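Local coordinates for protein Niban 2 (Homo sapiens, PDB 7CTP) that may play a role in suppressing apoptosis and may promote melanoma cell invasion in vitro, at residues Leu64-Val69 / Val91-Gly96; Asn117-Lys122 / His192-Ile197; Thr155-Ile160 / Ala177-Trp182. All coordinates share one frame; numbering follows the deposited sequence.

How the contacts relate
A pleckstrin-homology (PH) domain combines antiparallel strands with a C-terminal helix packed against them, and these contacts sample it in three places. Contact 3 is buried and joins strand 157-162 to the first turns of helix 176-194; contact 2, also buried, joins the last residues of that helix to the loop between strands 114-116 and 122-124. Contact 1 is partly buried and brings two loops together beside strands 70-77 and 84-91, half of its touching residues exposed. Chemistry follows place: a glutamine amide and leucine packing in contact 3, asparagine and water bridges in contact 2, a backbone bond plus a carboxylate lying over imidazole in contact 1. Y95 of contact 1 packs on H192 of contact 2.

Contact 1. Residues Leu64-Val69 / Val91-Gly96; sequences LDERIV and VPHNYG
V69 and V91 form the tight end of this contact. The backbone N of V69 donates to V91 O at 2.7 Å, and V69 CB rests 3.7 Å from V91 CG1. Both methyl groups of V69 reach the Y95 ring. CG1 of V69, anti to the backbone N (chi1 176°), lies 4.0 Å from Y95 CE1, and CG2 sits over one face of the ring, offset toward its rim; V69 CG2 also comes within 3.4 Å of P92 O. The same carbonyl accepts from Y95 N and closes the type I turn P92-Y95. Y95 also meets helix 176-194 at D188 and C189.

The solvent side is built differently. E66 lays its carboxylate flat on the H93 imidazole, the planes 9° apart and CD 3.5 Å above the ring centre; CG adds a CH-pi contact to the same face. This exposed stack has no hydrogen bond within it, and E66 also touches a neighbouring molecule in the crystal. Strand 84-91 ends here as strand 70-77 begins, so the contact marks one end of an antiparallel strand pair in the sheet of a PH domain.

Contact 2. Residues Asn117-Lys122 / His192-Ile197; sequences NSAGYK and HCNNGI
C193 packs against the loop 117-122 at the end of helix 176-194, its CB 3.9 Å from A119 CB. The sulfur SG, set anti to the carbonyl carbon (chi1 -64°), packs near the N117 amide and 3.8 Å from S118 N. N117 OD1 lies 3.5 Å from C193 CB; it accepts from A119 N in an Asx turn and from Q234 NE2, two donors that fix the amide. The C193 carbonyl is tied to the same asparagine through water 1, which donates to C193 O and accepts from N117 ND2 at 3.1 Å.

One residue on, N194 supplies the direct bond at the C-terminal end of what is the characteristic closing helix of a PH domain. Its OD1 accepts from G120 N at 2.8 Å, in the carbonyl plane and with an N-H...O angle of 156°. G120 is the third residue of the type II turn S118-Y121, and its positive phi of 82° suits glycine. N194 ND2 turns to Q430 OE1 and to water 2, which donates to Y121 O at 2.7 Å, so both ends of the amide are used. At N195 the chain leaves helical geometry through an inverse gamma turn.

Contact 3. Residues Thr155-Ile160 / Ala177-Trp182; sequences TQFPLI and AEQDKW
Q179 reaches from helix 176-194 to F157, P158 and L159, and each of its side-chain atoms finds a partner on the way. CB of Q179 starts the path 3.9 Å from F157 CB. CG of Q179, anti to the backbone N (chi1 -164°), comes within 3.9 Å of L159 CD1 and also approaches P158 O. From there the chain stays extended, and Q179 CD passes F157 CB at 3.7 Å.

At the amide the path forks. OE1 of Q179 turns to the edge of the F157 ring, near its plane and 3.7 Å from F157 CD1, with ring and amide planes steeply inclined to each other. The other branch goes to the backbone: Q179 NE2 donates to P158 O at 2.8 Å in a nearly straight bond (168°), the acceptor lying in the amide plane while the nitrogen is tilted from the carbonyl plane. Beside it runs the proline ring, P158 CD being 3.7 Å from Q179 NE2. One N-H of this buried amide is thus paired with a strand carbonyl.

In this PH domain the C-terminal helix, which in the fold packs against the strands, here meets strand 157-162: helix residues 177-182 run at 19° to strand residues 157-160, their axes 8.4 Å apart at closest approach. F157 and L159 meanwhile give their backbones to M173 and F171 of the neighbouring strand 169-173.

L159 touches Q179 CG through CD1, and its CD2 lies 3.6 Å from W182 CB, the leucine and tryptophan side chains crossing at about a right angle; L159 also touches M173 and T125. The W182 indole leads away from this strand and packs edge-to-face with F70.

Contact 1. Residues Leu64-Val69 / Val91-Gly96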
# COMPACT_ATOMS: atom_id res chain seq x y z
N LEU A 64 -3.36 5.36 19.54
CA LEU A 64 -3.56 4.59 20.75
C LEU A 64 -2.26 4.53 21.54
O LEU A 64 -1.17 4.63 20.97
CB LEU A 64 -4.03 3.18 20.41
CG LEU A 64 -5.42 3.11 19.78
CD1 LEU A 64 -5.58 1.83 18.95
CD2 LEU A 64 -6.50 3.21 20.86
N ASP A 65 -2.38 4.39 22.86
CA ASP A 65 -1.21 4.13 23.68
C ASP A 65 -0.45 2.94 23.11
O ASP A 65 -1.05 1.96 22.65
CB ASP A 65 -1.62 3.84 25.13
CG ASP A 65 -2.09 5.08 25.85
OD1 ASP A 65 -1.93 6.20 25.31
OD2 ASP A 65 -2.62 4.93 26.97
N GLU A 66 0.87 3.05 23.09
CA GLU A 66 1.70 2.03 22.45
C GLU A 66 1.68 0.76 23.29
O GLU A 66 1.99 0.80 24.49
CB GLU A 66 3.12 2.54 22.26
CG GLU A 66 3.20 3.77 21.37
CD GLU A 66 4.62 4.27 21.16
OE1 GLU A 66 5.54 3.74 21.82
OE2 GLU A 66 4.81 5.20 20.35
N ARG A 67 1.29 -0.36 22.68
CA ARG A 67 1.31 -1.67 23.30
C ARG A 67 1.92 -2.67 22.33
O ARG A 67 1.85 -2.49 21.12
CB ARG A 67 -0.09 -2.15 23.71
CG ARG A 67 -0.83 -1.21 24.66
CD ARG A 67 -1.44 -1.95 25.85
NE ARG A 67 -2.68 -2.64 25.51
CZ ARG A 67 -3.77 -2.66 26.27
NH1 ARG A 67 -3.78 -2.01 27.43
NH2 ARG A 67 -4.85 -3.33 25.88
N ILE A 68 2.54 -3.71 22.89
CA ILE A 68 3.04 -4.81 22.07
C ILE A 68 1.86 -5.50 21.42
O ILE A 68 0.83 -5.73 22.06
CB ILE A 68 3.87 -5.77 22.94
CG1 ILE A 68 5.15 -5.08 23.41
CG2 ILE A 68 4.19 -7.05 22.18
CD1 ILE A 68 5.89 -5.80 24.51
N VAL A 69 1.99 -5.81 20.12
CA VAL A 69 0.89 -6.45 19.40
C VAL A 69 0.82 -7.94 19.72
O VAL A 69 -0.27 -8.49 19.95
CB VAL A 69 1.03 -6.21 17.89
CG1 VAL A 69 -0.06 -6.97 17.13
CG2 VAL A 69 0.94 -4.73 17.58
N VAL A 91 6.24 -8.42 18.25
CA VAL A 91 5.72 -7.43 17.31
C VAL A 91 5.35 -6.17 18.09
O VAL A 91 4.33 -6.14 18.77
CB VAL A 91 4.50 -7.96 16.54
CG1 VAL A 91 3.93 -6.85 15.67
CG2 VAL A 91 4.90 -9.16 15.69
N PRO A 92 6.15 -5.10 18.00
CA PRO A 92 5.82 -3.87 18.73
C PRO A 92 4.63 -3.12 18.15
O PRO A 92 4.04 -3.53 17.15
CB PRO A 92 7.10 -3.03 18.59
CG PRO A 92 8.16 -3.95 18.09
CD PRO A 92 7.44 -5.00 17.30
N HIS A 93 4.30 -1.99 18.78
CA HIS A 93 3.17 -1.16 18.37
C HIS A 93 3.23 -0.78 16.89
O HIS A 93 2.19 -0.52 16.28
CB HIS A 93 3.14 0.12 19.20
CG HIS A 93 4.34 1.00 18.99
ND1 HIS A 93 4.32 2.10 18.15
CD2 HIS A 93 5.60 0.91 19.46
CE1 HIS A 93 5.51 2.66 18.14
NE2 HIS A 93 6.31 1.96 18.93
N ASN A 94 4.43 -0.70 16.31
CA ASN A 94 4.58 -0.25 14.94
C ASN A 94 4.74 -1.39 13.94
O ASN A 94 5.12 -1.14 12.79
CB ASN A 94 5.76 0.72 14.82
CG ASN A 94 7.09 0.09 15.21
OD1 ASN A 94 7.19 -1.12 15.43
ND2 ASN A 94 8.12 0.92 15.30
N TYR A 95 4.48 -2.63 14.36
CA TYR A 95 4.37 -3.78 13.46
C TYR A 95 5.70 -4.17 12.83
O TYR A 95 5.73 -4.83 11.78
CB TYR A 95 3.31 -3.54 12.38
CG TYR A 95 1.90 -3.77 12.88
CD1 TYR A 95 1.42 -5.06 13.09
CD2 TYR A 95 1.06 -2.70 13.15
CE1 TYR A 95 0.13 -5.28 13.55
CE2 TYR A 95 -0.23 -2.91 13.61
CZ TYR A 95 -0.69 -4.20 13.80
OH TYR A 95 -1.98 -4.40 14.26
N GLY A 96 6.82 -3.79 13.44
CA GLY A 96 8.06 -4.46 13.14
C GLY A 96 8.05 -5.88 13.68
O GLY A 96 7.22 -6.25 14.51

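Contact 2. Residues Asn117-Lys122 / His192-Ile197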
# COMPACT_ATOMS: atom_id res chain seq x y z
N ASN A 117 11.29 -4.92 8.95
CA ASN A 117 10.15 -4.27 8.31
C ASN A 117 9.72 -5.14 7.14
O ASN A 117 10.52 -5.41 6.24
CB ASN A 117 10.53 -2.86 7.85
CG ASN A 117 9.40 -2.15 7.10
OD1 ASN A 117 8.91 -2.62 6.07
ND2 ASN A 117 9.01 -0.98 7.60
N SER A 118 8.47 -5.60 7.15
CA SER A 118 8.04 -6.64 6.22
C SER A 118 7.33 -6.10 4.98
O SER A 118 6.61 -6.84 4.30
CB SER A 118 7.15 -7.65 6.96
OG SER A 118 6.03 -7.00 7.53
N ALA A 119 7.53 -4.82 4.64
CA ALA A 119 6.93 -4.30 3.41
C ALA A 119 7.42 -5.11 2.21
O ALA A 119 8.61 -5.42 2.10
CB ALA A 119 7.28 -2.82 3.23
N GLY A 120 6.50 -5.46 1.32
CA GLY A 120 6.84 -6.19 0.12
C GLY A 120 6.99 -7.68 0.29
O GLY A 120 7.30 -8.38 -0.70
N TYR A 121 6.80 -8.20 1.50
CA TYR A 121 6.97 -9.63 1.75
C TYR A 121 5.66 -10.38 1.49
O TYR A 121 4.58 -9.79 1.44
CB TYR A 121 7.43 -9.88 3.19
CG TYR A 121 8.93 -9.76 3.37
CD1 TYR A 121 9.53 -8.51 3.53
CD2 TYR A 121 9.75 -10.88 3.36
CE1 TYR A 121 10.91 -8.38 3.68
CE2 TYR A 121 11.13 -10.76 3.51
CZ TYR A 121 11.70 -9.51 3.67
OH TYR A 121 13.08 -9.40 3.81
N LYS A 122 5.80 -11.69 1.29
CA LYS A 122 4.69 -12.64 1.20
C LYS A 122 4.97 -13.80 2.14
O LYS A 122 6.13 -14.15 2.35
CB LYS A 122 4.53 -13.19 -0.23
CG LYS A 122 4.32 -12.14 -1.31
CD LYS A 122 2.90 -11.59 -1.26
CE LYS A 122 2.54 -10.88 -2.57
NZ LYS A 122 2.71 -9.40 -2.47
N HIS A 192 0.51 -3.52 7.29
CA HIS A 192 0.81 -2.25 7.94
C HIS A 192 2.05 -1.60 7.32
O HIS A 192 2.03 -0.40 6.99
CB HIS A 192 1.00 -2.48 9.44
CG HIS A 192 1.21 -1.22 10.23
ND1 HIS A 192 0.17 -0.48 10.74
CD2 HIS A 192 2.35 -0.56 10.57
CE1 HIS A 192 0.65 0.58 11.36
NE2 HIS A 192 1.97 0.55 11.28
N CYS A 193 3.12 -2.37 7.14
CA CYS A 193 4.34 -1.82 6.55
C CYS A 193 4.16 -1.46 5.08
O CYS A 193 4.81 -0.52 4.61
CB CYS A 193 5.51 -2.80 6.72
SG CYS A 193 5.99 -3.09 8.46
N ASN A 194 3.30 -2.17 4.35
CA ASN A 194 3.03 -1.80 2.96
C ASN A 194 2.38 -0.42 2.86
O ASN A 194 2.60 0.30 1.88
CB ASN A 194 2.13 -2.83 2.28
CG ASN A 194 2.88 -4.06 1.84
OD1 ASN A 194 4.11 -4.08 1.82
ND2 ASN A 194 2.13 -5.10 1.47
N ASN A 195 1.58 -0.05 3.86
CA ASN A 195 0.84 1.21 3.88
C ASN A 195 1.75 2.33 4.37
O ASN A 195 1.51 2.99 5.38
CB ASN A 195 -0.39 1.03 4.75
CG ASN A 195 -1.38 2.18 4.66
OD1 ASN A 195 -1.73 2.62 3.56
ND2 ASN A 195 -1.88 2.62 5.82
N GLY A 196 2.84 2.54 3.63
CA GLY A 196 3.91 3.39 4.10
C GLY A 196 3.82 4.85 3.71
O GLY A 196 4.60 5.66 4.22
N ILE A 197 2.91 5.20 2.80
CA ILE A 197 2.70 6.60 2.40
C ILE A 197 1.26 6.97 2.74
O ILE A 197 0.34 6.44 2.12
CB ILE A 197 2.98 6.80 0.90
CG1 ILE A 197 4.43 6.44 0.55
CG2 ILE A 197 2.66 8.24 0.49
CD1 ILE A 197 4.68 6.40 -0.95
O HOH W 1 7.24 0.49 5.49
O HOH W 2 3.57 -7.54 0.36

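Contact 3. Residues Thr155-Ile160 / Ala177-Trp182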
# COMPACT_ATOMS: atom_id res chain seq x y z
N THR A 155 9.89 -28.85 12.64
CA THR A 155 8.48 -29.12 12.87
C THR A 155 7.75 -29.17 11.54
O THR A 155 8.30 -28.85 10.48
CB THR A 155 7.82 -28.06 13.77
OG1 THR A 155 7.45 -26.92 12.98
CG2 THR A 155 8.75 -27.63 14.89
N GLN A 156 6.48 -29.58 11.60
CA GLN A 156 5.63 -29.68 10.42
C GLN A 156 4.88 -28.39 10.11
O GLN A 156 3.99 -28.41 9.25
CB GLN A 156 4.62 -30.82 10.60
CG GLN A 156 5.22 -32.11 11.14
CD GLN A 156 4.91 -32.32 12.61
OE1 GLN A 156 5.41 -31.60 13.47
NE2 GLN A 156 4.07 -33.31 12.90
N PHE A 157 5.19 -27.29 10.78
CA PHE A 157 4.41 -26.06 10.66
C PHE A 157 5.34 -24.89 10.39
O PHE A 157 5.63 -24.08 11.28
CB PHE A 157 3.57 -25.83 11.91
CG PHE A 157 2.76 -27.03 12.29
CD1 PHE A 157 1.65 -27.39 11.53
CD2 PHE A 157 3.13 -27.83 13.36
CE1 PHE A 157 0.91 -28.51 11.86
CE2 PHE A 157 2.39 -28.95 13.69
CZ PHE A 157 1.28 -29.29 12.94
N PRO A 158 5.83 -24.76 9.16
CA PRO A 158 6.73 -23.66 8.83
C PRO A 158 5.95 -22.40 8.47
O PRO A 158 4.76 -22.43 8.14
CB PRO A 158 7.50 -24.19 7.62
CG PRO A 158 6.47 -25.06 6.92
CD PRO A 158 5.58 -25.64 8.00
N LEU A 159 6.65 -21.27 8.57
CA LEU A 159 6.20 -19.97 8.07
C LEU A 159 7.41 -19.29 7.47
O LEU A 159 8.40 -19.05 8.17
CB LEU A 159 5.61 -19.10 9.20
CG LEU A 159 4.26 -18.42 9.01
CD1 LEU A 159 3.24 -19.40 8.50
CD2 LEU A 159 3.79 -17.84 10.34
N ILE A 160 7.36 -19.00 6.17
CA ILE A 160 8.50 -18.46 5.44
C ILE A 160 8.12 -17.08 4.91
O ILE A 160 7.03 -16.90 4.35
CB ILE A 160 8.93 -19.39 4.29
CG1 ILE A 160 9.49 -20.69 4.87
CG2 ILE A 160 9.99 -18.70 3.42
CD1 ILE A 160 9.54 -21.83 3.88
N ALA A 177 -1.82 -24.45 15.64
CA ALA A 177 -2.43 -23.30 16.28
C ALA A 177 -1.47 -22.12 16.30
O ALA A 177 -1.86 -20.97 16.04
CB ALA A 177 -2.88 -23.65 17.70
N GLU A 178 -0.20 -22.37 16.63
CA GLU A 178 0.78 -21.29 16.66
C GLU A 178 1.05 -20.77 15.25
O GLU A 178 1.17 -19.56 15.04
CB GLU A 178 2.07 -21.77 17.34
CG GLU A 178 1.94 -21.95 18.85
CD GLU A 178 3.25 -22.31 19.53
OE1 GLU A 178 3.28 -22.39 20.78
OE2 GLU A 178 4.26 -22.51 18.82
N GLN A 179 1.13 -21.69 14.28
CA GLN A 179 1.30 -21.32 12.87
C GLN A 179 0.19 -20.38 12.41
O GLN A 179 0.45 -19.34 11.79
CB GLN A 179 1.33 -22.59 12.01
CG GLN A 179 1.88 -22.42 10.60
CD GLN A 179 1.58 -23.62 9.72
OE1 GLN A 179 0.55 -24.29 9.89
NE2 GLN A 179 2.46 -23.90 8.77
N ASP A 180 -1.07 -20.73 12.72
CA ASP A 180 -2.21 -19.92 12.29
C ASP A 180 -2.18 -18.55 12.92
O ASP A 180 -2.53 -17.55 12.28
CB ASP A 180 -3.52 -20.63 12.64
CG ASP A 180 -3.79 -21.85 11.79
OD1 ASP A 180 -3.11 -22.02 10.75
OD2 ASP A 180 -4.69 -22.63 12.16
N LYS A 181 -1.79 -18.47 14.19
CA LYS A 181 -1.74 -17.18 14.88
C LYS A 181 -0.65 -16.30 14.29
O LYS A 181 -0.88 -15.12 14.00
CB LYS A 181 -1.50 -17.40 16.38
CG LYS A 181 -1.48 -16.12 17.21
CD LYS A 181 -2.71 -15.27 16.94
CE LYS A 181 -3.03 -14.39 18.15
NZ LYS A 181 -4.50 -14.19 18.29
N TRP A 182 0.54 -16.86 14.12
CA TRP A 182 1.65 -16.08 13.59
C TRP A 182 1.41 -15.70 12.14
O TRP A 182 1.89 -14.66 11.69
CB TRP A 182 2.96 -16.85 13.75
CG TRP A 182 3.62 -16.61 15.07
CD1 TRP A 182 3.76 -17.51 16.09
CD2 TRP A 182 4.22 -15.39 15.52
NE1 TRP A 182 4.41 -16.93 17.15
CE2 TRP A 182 4.71 -15.63 16.83
CE3 TRP A 182 4.39 -14.13 14.95
CZ2 TRP A 182 5.36 -14.64 17.57
CZ3 TRP A 182 5.04 -13.15 15.69
CH2 TRP A 182 5.51 -13.41 16.98